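Local atomic coordinates of toxin coregulated pilin (Vibrio cholerae, PDB entry 3HRV), a protein that forms the major subunit of the toxin-coregulated pilus, a type IV pilus essential for bacterial aggregation and subsequent colonization of the host small intestine. Residues 39-44 with 99-104; 34-39 with 84-89. All coordinates share one frame; numbering follows the deposited sequence.

Contact 1 (39-44 with 99-104)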
ATOM      1  N   ALA A  39      -8.230  -2.195  10.737  1.00 14.74           N
ATOM      2  CA  ALA A  39      -7.806  -3.104  11.793  1.00 14.13           C
ATOM      3  C   ALA A  39      -6.428  -2.698  12.316  1.00 14.74           C
ATOM      4  O   ALA A  39      -6.177  -2.734  13.521  1.00 13.56           O
ATOM      5  CB  ALA A  39      -7.770  -4.539  11.272  1.00 15.43           C
ATOM      6  N   MET A  40      -5.537  -2.308  11.408  1.00 14.42           N
ATOM      7  CA  MET A  40      -4.188  -1.909  11.801  1.00 15.08           C
ATOM      8  C   MET A  40      -4.160  -0.654  12.661  1.00 14.61           C
ATOM      9  O   MET A  40      -3.514  -0.634  13.711  1.00 15.29           O
ATOM     10  CB  MET A  40      -3.307  -1.713  10.567  1.00 13.51           C
ATOM     11  CG  MET A  40      -2.875  -3.020   9.908  1.00 14.66           C
ATOM     12  SD  MET A  40      -1.913  -4.099  11.002  1.00 17.56           S
ATOM     13  CE  MET A  40      -0.406  -3.152  11.145  1.00 14.25           C
ATOM     14  N   THR A  41      -4.850   0.395  12.227  1.00 14.37           N
ATOM     15  CA  THR A  41      -4.869   1.625  13.006  1.00 14.83           C
ATOM     16  C   THR A  41      -5.607   1.436  14.329  1.00 14.49           C
ATOM     17  O   THR A  41      -5.159   1.925  15.366  1.00 16.21           O
ATOM     18  CB  THR A  41      -5.515   2.783  12.222  1.00 14.40           C
ATOM     19  OG1 THR A  41      -6.815   2.389  11.768  1.00 15.53           O
ATOM     20  CG2 THR A  41      -4.656   3.160  11.029  1.00 15.29           C
ATOM     21  N   GLN A  42      -6.750   0.616  14.349  1.00 14.87           N
ATOM     22  CA  GLN A  42      -7.507   0.389  15.582  1.00 15.20           C
ATOM     23  C   GLN A  42      -6.679  -0.358  16.613  1.00 16.75           C
ATOM     24  O   GLN A  42      -6.772  -0.101  17.812  1.00 19.06           O
ATOM     25  CB  GLN A  42      -8.775  -0.429  15.309  1.00 14.55           C
ATOM     26  CG  GLN A  42      -9.891   0.334  14.638  1.00 15.21           C
ATOM     27  CD  GLN A  42     -11.077  -0.555  14.319  1.00 17.60           C
ATOM     28  OE1 GLN A  42     -10.974  -1.783  14.359  1.00 22.07           O
ATOM     29  NE2 GLN A  42     -12.204   0.058  13.983  1.00 22.19           N
ATOM     30  N   THR A  43      -5.845  -1.189  16.092  1.00 16.45           N
ATOM     31  CA  THR A  43      -5.022  -1.999  16.973  1.00 16.37           C
ATOM     32  C   THR A  43      -3.760  -1.310  17.488  1.00 16.61           C
ATOM     33  O   THR A  43      -3.416  -1.448  18.663  1.00 18.80           O
ATOM     34  CB  THR A  43      -4.584  -3.303  16.264  1.00 15.81           C
ATOM     35  OG1 THR A  43      -5.741  -4.042  15.855  1.00 15.77           O
ATOM     36  CG2 THR A  43      -3.745  -4.166  17.197  1.00 17.05           C
ATOM     37  N   TYR A  44      -3.088  -0.550  16.626  1.00 17.95           N
ATOM     38  CA  TYR A  44      -1.824   0.057  17.021  1.00 19.02           C
ATOM     39  C   TYR A  44      -1.666   1.555  17.237  1.00 21.93           C
ATOM     40  O   TYR A  44      -0.641   1.983  17.761  1.00 21.67           O
ATOM     41  CB  TYR A  44      -0.737  -0.421  16.058  1.00 17.55           C
ATOM     42  CG  TYR A  44      -0.602  -1.923  16.039  1.00 15.81           C
ATOM     43  CD1 TYR A  44      -1.122  -2.679  14.987  1.00 14.49           C
ATOM     44  CD2 TYR A  44       0.015  -2.598  17.094  1.00 15.66           C
ATOM     45  CE1 TYR A  44      -1.029  -4.073  14.986  1.00 14.31           C
ATOM     46  CE2 TYR A  44       0.110  -3.987  17.104  1.00 15.99           C
ATOM     47  CZ  TYR A  44      -0.413  -4.718  16.047  1.00 14.85           C
ATOM     48  OH  TYR A  44      -0.295  -6.091  16.044  1.00 18.51           O
ATOM     49  N   LYS A  99       6.615   3.489  12.864  1.00 18.68           N
ATOM     50  CA  LYS A  99       5.612   4.475  13.240  1.00 19.58           C
ATOM     51  C   LYS A  99       4.516   4.562  12.182  1.00 18.10           C
ATOM     52  O   LYS A  99       3.600   5.378  12.285  1.00 18.01           O
ATOM     53  CB  LYS A  99       6.266   5.845  13.435  1.00 21.65           C
ATOM     54  CG  LYS A  99       7.099   5.963  14.700  1.00 26.17           C
ATOM     55  CD  LYS A  99       6.234   5.847  15.942  1.00 29.35           C
ATOM     56  CE  LYS A  99       7.015   6.221  17.191  1.00 31.74           C
ATOM     57  NZ  LYS A  99       6.374   5.691  18.424  1.00 34.25           N
ATOM     58  N   ALA A 100       4.622   3.719  11.161  1.00 17.05           N
ATOM     59  CA  ALA A 100       3.635   3.675  10.086  1.00 16.89           C
ATOM     60  C   ALA A 100       3.591   2.255   9.539  1.00 15.32           C
ATOM     61  O   ALA A 100       4.426   1.425   9.883  1.00 15.44           O
ATOM     62  CB  ALA A 100       4.015   4.653   8.972  1.00 16.65           C
ATOM     63  N   PHE A 101       2.602   1.970   8.699  1.00 15.59           N
ATOM     64  CA  PHE A 101       2.491   0.646   8.102  1.00 14.99           C
ATOM     65  C   PHE A 101       2.027   0.788   6.667  1.00 14.54           C
ATOM     66  O   PHE A 101       1.431   1.793   6.297  1.00 14.21           O
ATOM     67  CB  PHE A 101       1.495  -0.227   8.882  1.00 14.81           C
ATOM     68  CG  PHE A 101       0.060   0.191   8.719  1.00 16.04           C
ATOM     69  CD1 PHE A 101      -0.735  -0.377   7.727  1.00 17.43           C
ATOM     70  CD2 PHE A 101      -0.491   1.172   9.539  1.00 14.40           C
ATOM     71  CE1 PHE A 101      -2.055   0.027   7.554  1.00 16.95           C
ATOM     72  CE2 PHE A 101      -1.812   1.585   9.377  1.00 16.16           C
ATOM     73  CZ  PHE A 101      -2.596   1.011   8.381  1.00 16.46           C
ATOM     74  N   ALA A 102       2.312  -0.223   5.858  1.00 15.54           N
ATOM     75  CA  ALA A 102       1.901  -0.205   4.464  1.00 15.26           C
ATOM     76  C   ALA A 102       1.387  -1.583   4.069  1.00 14.88           C
ATOM     77  O   ALA A 102       1.993  -2.603   4.400  1.00 16.08           O
ATOM     78  CB  ALA A 102       3.071   0.195   3.569  1.00 17.12           C
ATOM     79  N   ILE A 103       0.254  -1.601   3.382  1.00 14.71           N
ATOM     80  CA  ILE A 103      -0.328  -2.847   2.914  1.00 14.23           C
ATOM     81  C   ILE A 103       0.151  -2.993   1.479  1.00 14.82           C
ATOM     82  O   ILE A 103      -0.059  -2.102   0.649  1.00 15.79           O
ATOM     83  CB  ILE A 103      -1.862  -2.792   2.943  1.00 13.75           C
ATOM     84  CG1 ILE A 103      -2.332  -2.404   4.345  1.00 14.87           C
ATOM     85  CG2 ILE A 103      -2.439  -4.151   2.546  1.00 13.95           C
ATOM     86  CD1 ILE A 103      -3.789  -2.044   4.422  1.00 14.65           C
ATOM     87  N   THR A 104       0.804  -4.109   1.187  1.00 14.92           N
ATOM     88  CA  THR A 104       1.327  -4.325  -0.149  1.00 15.72           C
ATOM     89  C   THR A 104       0.459  -5.240  -1.003  1.00 15.77           C
ATOM     90  O   THR A 104       0.091  -6.337  -0.590  1.00 16.76           O
ATOM     91  CB  THR A 104       2.765  -4.879  -0.094  1.00 16.13           C
ATOM     92  OG1 THR A 104       2.792  -6.095   0.664  1.00 18.37           O
ATOM     93  CG2 THR A 104       3.695  -3.861   0.567  1.00 17.27           C
TER
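Thr41 OG1 is hydrogen-bonded to two carbonyl oxygens of the preceding helical turn, Gln37 O and Ile38 O, so the hydroxyl is turned back on its own helix and the methyl of the same side chain is left to meet Phe101. With OG1 placed between the backbone N and the carbonyl carbon (chi1 54°), Thr41 CG2 reaches the rim of the phenyl ring near its plane, 3.6 Å from Phe101 CE2. Met40 takes a face of that ring. Met40 CB stands 3.7 Å from the centroid of the Phe101 ring and 16° off the normal, a CH-pi contact offset toward the rim, where Phe101 CZ is the nearest atom to Met40 CB at 3.6 Å. Beyond CB the methionine bends at both chi2 and chi3, so the chain arches above the same face instead of extending away from it: Met40 CG lies 3.9 Å from Phe101 CE1, and the terminal methyl Met40 CE comes back to 4.2 Å from Phe101 CG. At the top of this arch the sulfur makes a distant Met-aromatic contact, with Met40 SD 5.3 Å from the centroid of the Phe101 ring. One helical side chain therefore covers a face while its neighbour in sequence abuts the edge, and the whole contact across the segments is apolar. Within the helix, Ala39 O receives both Thr43 N and Thr43 OG1, the hydroxyl at 2.7 Å, from opposite faces of its carbonyl plane. The contact joins the last turns of helix 24-44 to the start of strand 100-108, at a classic beta bulge in which Lys99 and Ala100 face Phe91. Tyr50 meets the Phe101 ring at an angle, and Met40 also packs on Ile88 of neighbouring strand 87-93.

Contact 2 (34-39 with 84-89); sequences NSVQIA and TAMGIF
Val36 is the helical residue through which the long N-terminal helix of this type IV pilin globular domain packs against Met86, just ahead of strand 87-93, and Ile88 within it; that strand is outermost in the antiparallel sheet of this chain. An N-terminal helix packed on an antiparallel sheet is the core arrangement of type IV pilin globular domains. The two methyls of Val36 divide the work. Val36 CG1, anti to the backbone N (chi1 173°), meets the end of the isoleucine tip to tip, 3.5 Å from Ile88 CD1. Val36 CG2, the other branch, lies 3.9 Å from Met86 CE, the valine and the methionine running past each other in opposite directions. Ile88 can reach this far because its chain is extended at chi2 (175°), which carries CD1 out from the strand toward the helix. Met86 is also extended as far as the sulfur, then bends at chi3, and its terminal methyl is the part that touches the valine. All three touching side chains are buried and hydrocarbon or thioether in character, so close packing carries the contact. Other elements complete the surroundings: Leu62 and Leu66 of helix 56-68 touch Ile88, while Ile103 of the adjoining strand touches both Val36 and Met86. Next to Val36 in sequence, Gln37 has polar partners instead. Gln37 OE1 is hydrogen-bonded to Asn191 ND2 near the C-terminus, and its amide nitrogen is directed back along the helix, where Gln37 NE2 donates to Asn34 OD1 at 3.1 Å through a bent bond of 136°, tilted out of the acceptor's carbonyl plane.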
ATOM      1  N   ASN A  34      -9.503  -1.584   2.911  1.00 16.78           N
ATOM      2  CA  ASN A  34     -10.169  -0.784   3.933  1.00 18.69           C
ATOM      3  C   ASN A  34     -10.229  -1.541   5.255  1.00 17.97           C
ATOM      4  O   ASN A  34      -9.863  -1.010   6.305  1.00 17.17           O
ATOM      5  CB  ASN A  34     -11.588  -0.421   3.489  1.00 21.63           C
ATOM      6  CG  ASN A  34     -12.050   0.903   4.062  1.00 27.00           C
ATOM      7  OD1 ASN A  34     -11.250   1.672   4.595  1.00 28.46           O
ATOM      8  ND2 ASN A  34     -13.347   1.172   3.961  1.00 30.06           N
ATOM      9  N   SER A  35     -10.687  -2.787   5.197  1.00 16.92           N
ATOM     10  CA  SER A  35     -10.805  -3.615   6.390  1.00 17.62           C
ATOM     11  C   SER A  35      -9.466  -3.792   7.095  1.00 17.00           C
ATOM     12  O   SER A  35      -9.376  -3.695   8.318  1.00 16.44           O
ATOM     13  CB  SER A  35     -11.372  -4.989   6.021  0.65 18.06           C
ATOM     14  OG  SER A  35     -12.692  -4.881   5.521  0.65 19.95           O
ATOM     15  N   VAL A  36      -8.423  -4.046   6.314  1.00 16.86           N
ATOM     16  CA  VAL A  36      -7.096  -4.253   6.871  1.00 14.47           C
ATOM     17  C   VAL A  36      -6.488  -2.985   7.475  1.00 14.02           C
ATOM     18  O   VAL A  36      -5.956  -3.027   8.582  1.00 14.45           O
ATOM     19  CB  VAL A  36      -6.140  -4.834   5.797  1.00 14.51           C
ATOM     20  CG1 VAL A  36      -4.709  -4.886   6.326  1.00 14.92           C
ATOM     21  CG2 VAL A  36      -6.605  -6.231   5.403  1.00 17.88           C
ATOM     22  N   GLN A  37      -6.586  -1.860   6.773  1.00 14.21           N
ATOM     23  CA  GLN A  37      -6.003  -0.633   7.311  1.00 14.22           C
ATOM     24  C   GLN A  37      -6.734  -0.182   8.576  1.00 15.59           C
ATOM     25  O   GLN A  37      -6.114   0.328   9.505  1.00 15.29           O
ATOM     26  CB  GLN A  37      -5.989   0.476   6.248  1.00 16.49           C
ATOM     27  CG  GLN A  37      -7.352   0.959   5.802  1.00 22.78           C
ATOM     28  CD  GLN A  37      -7.820   2.167   6.590  1.00 28.77           C
ATOM     29  OE1 GLN A  37      -7.010   2.948   7.087  1.00 30.04           O
ATOM     30  NE2 GLN A  37      -9.135   2.322   6.712  1.00 30.46           N
ATOM     31  N   ILE A  38      -8.046  -0.395   8.627  1.00 15.71           N
ATOM     32  CA  ILE A  38      -8.824  -0.025   9.807  1.00 16.30           C
ATOM     33  C   ILE A  38      -8.389  -0.899  10.984  1.00 15.62           C
ATOM     34  O   ILE A  38      -8.193  -0.412  12.098  1.00 15.37           O
ATOM     35  CB  ILE A  38     -10.340  -0.210   9.555  1.00 18.07           C
ATOM     36  CG1 ILE A  38     -10.832   0.853   8.571  1.00 19.60           C
ATOM     37  CG2 ILE A  38     -11.107  -0.132  10.870  1.00 20.26           C
ATOM     38  CD1 ILE A  38     -12.289   0.699   8.176  1.00 22.63           C
ATOM     39  N   ALA A  39      -8.230  -2.195  10.737  1.00 14.74           N
ATOM     40  CA  ALA A  39      -7.806  -3.104  11.793  1.00 14.13           C
ATOM     41  C   ALA A  39      -6.428  -2.698  12.316  1.00 14.74           C
ATOM     42  O   ALA A  39      -6.177  -2.734  13.521  1.00 13.56           O
ATOM     43  CB  ALA A  39      -7.770  -4.539  11.272  1.00 15.43           C
ATOM     44  N   THR A  84      -3.179 -14.860  -2.678  1.00 22.61           N
ATOM     45  CA  THR A  84      -2.395 -15.016  -1.461  1.00 24.02           C
ATOM     46  C   THR A  84      -2.590 -13.773  -0.604  1.00 21.89           C
ATOM     47  O   THR A  84      -3.188 -12.792  -1.042  1.00 20.55           O
ATOM     48  CB  THR A  84      -0.891 -15.203  -1.758  1.00 25.59           C
ATOM     49  OG1 THR A  84      -0.464 -14.224  -2.709  1.00 30.52           O
ATOM     50  CG2 THR A  84      -0.622 -16.599  -2.307  1.00 28.51           C
ATOM     51  N   ALA A  85      -2.083 -13.816   0.620  1.00 21.61           N
ATOM     52  CA  ALA A  85      -2.236 -12.697   1.533  1.00 20.53           C
ATOM     53  C   ALA A  85      -1.481 -11.450   1.099  1.00 19.93           C
ATOM     54  O   ALA A  85      -0.388 -11.531   0.539  1.00 19.96           O
ATOM     55  CB  ALA A  85      -1.779 -13.110   2.928  1.00 20.86           C
ATOM     56  N   MET A  86      -2.084 -10.291   1.335  1.00 19.65           N
ATOM     57  CA  MET A  86      -1.408  -9.047   1.026  1.00 19.81           C
ATOM     58  C   MET A  86      -0.401  -8.976   2.160  1.00 21.32           C
ATOM     59  O   MET A  86      -0.535  -9.682   3.199  1.00 24.36           O
ATOM     60  CB  MET A  86      -2.367  -7.858   1.111  1.00 18.23           C
ATOM     61  CG  MET A  86      -3.516  -7.907   0.117  1.00 19.57           C
ATOM     62  SD  MET A  86      -4.594  -6.463   0.230  0.65 17.61           S
ATOM     63  CE  MET A  86      -5.584  -6.878   1.668  0.65 20.11           C
ATOM     64  N   GLY A  87       0.701  -8.275   1.954  1.00 19.48           N
ATOM     65  CA  GLY A  87       1.672  -8.170   3.022  1.00 19.67           C
ATOM     66  C   GLY A  87       1.429  -6.880   3.777  1.00 17.31           C
ATOM     67  O   GLY A  87       0.866  -5.936   3.225  1.00 19.29           O
ATOM     68  N   ILE A  88       1.817  -6.845   5.046  1.00 15.15           N
ATOM     69  CA  ILE A  88       1.674  -5.633   5.837  1.00 15.62           C
ATOM     70  C   ILE A  88       3.039  -5.348   6.440  1.00 15.29           C
ATOM     71  O   ILE A  88       3.537  -6.123   7.258  1.00 16.15           O
ATOM     72  CB  ILE A  88       0.638  -5.786   6.972  1.00 15.46           C
ATOM     73  CG1 ILE A  88      -0.725  -6.170   6.386  1.00 17.47           C
ATOM     74  CG2 ILE A  88       0.516  -4.468   7.744  1.00 15.82           C
ATOM     75  CD1 ILE A  88      -1.779  -6.455   7.434  1.00 16.78           C
ATOM     76  N   PHE A  89       3.646  -4.249   6.002  1.00 15.65           N
ATOM     77  CA  PHE A  89       4.960  -3.842   6.481  1.00 16.76           C
ATOM     78  C   PHE A  89       4.864  -2.661   7.427  1.00 16.06           C
ATOM     79  O   PHE A  89       4.125  -1.711   7.176  1.00 17.87           O
ATOM     80  CB  PHE A  89       5.864  -3.394   5.328  1.00 18.48           C
ATOM     81  CG  PHE A  89       6.480  -4.512   4.544  1.00 19.44           C
ATOM     82  CD1 PHE A  89       5.832  -5.044   3.435  1.00 21.71           C
ATOM     83  CD2 PHE A  89       7.732  -5.004   4.891  1.00 21.90           C
ATOM     84  CE1 PHE A  89       6.429  -6.052   2.678  1.00 21.15           C
ATOM     85  CE2 PHE A  89       8.337  -6.010   4.142  1.00 23.40           C
ATOM     86  CZ  PHE A  89       7.686  -6.534   3.034  1.00 21.10           C
TER

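Both contacts press helix 24-44 against two neighbouring strands at one side of the sheet, the outermost 87-93 and the next, 100-108, and Ala39 belongs to the helical segment of each. Their centres lie about 8 Å apart, contact 2 earlier along the helix and contact 1 toward its end. Both belong to the buried core. Contact 2 is aliphatic, with thioether and branched side chains; contact 1 has an aromatic ring as its platform and differs by the partly exposed Thr41. The strands are paired antiparallel, with Ala102 N 2.7 Å from Phe89 O and Thr104 N 2.7 Å from Gly87 O, both probable hydrogen bonds that tie the two strand segments together.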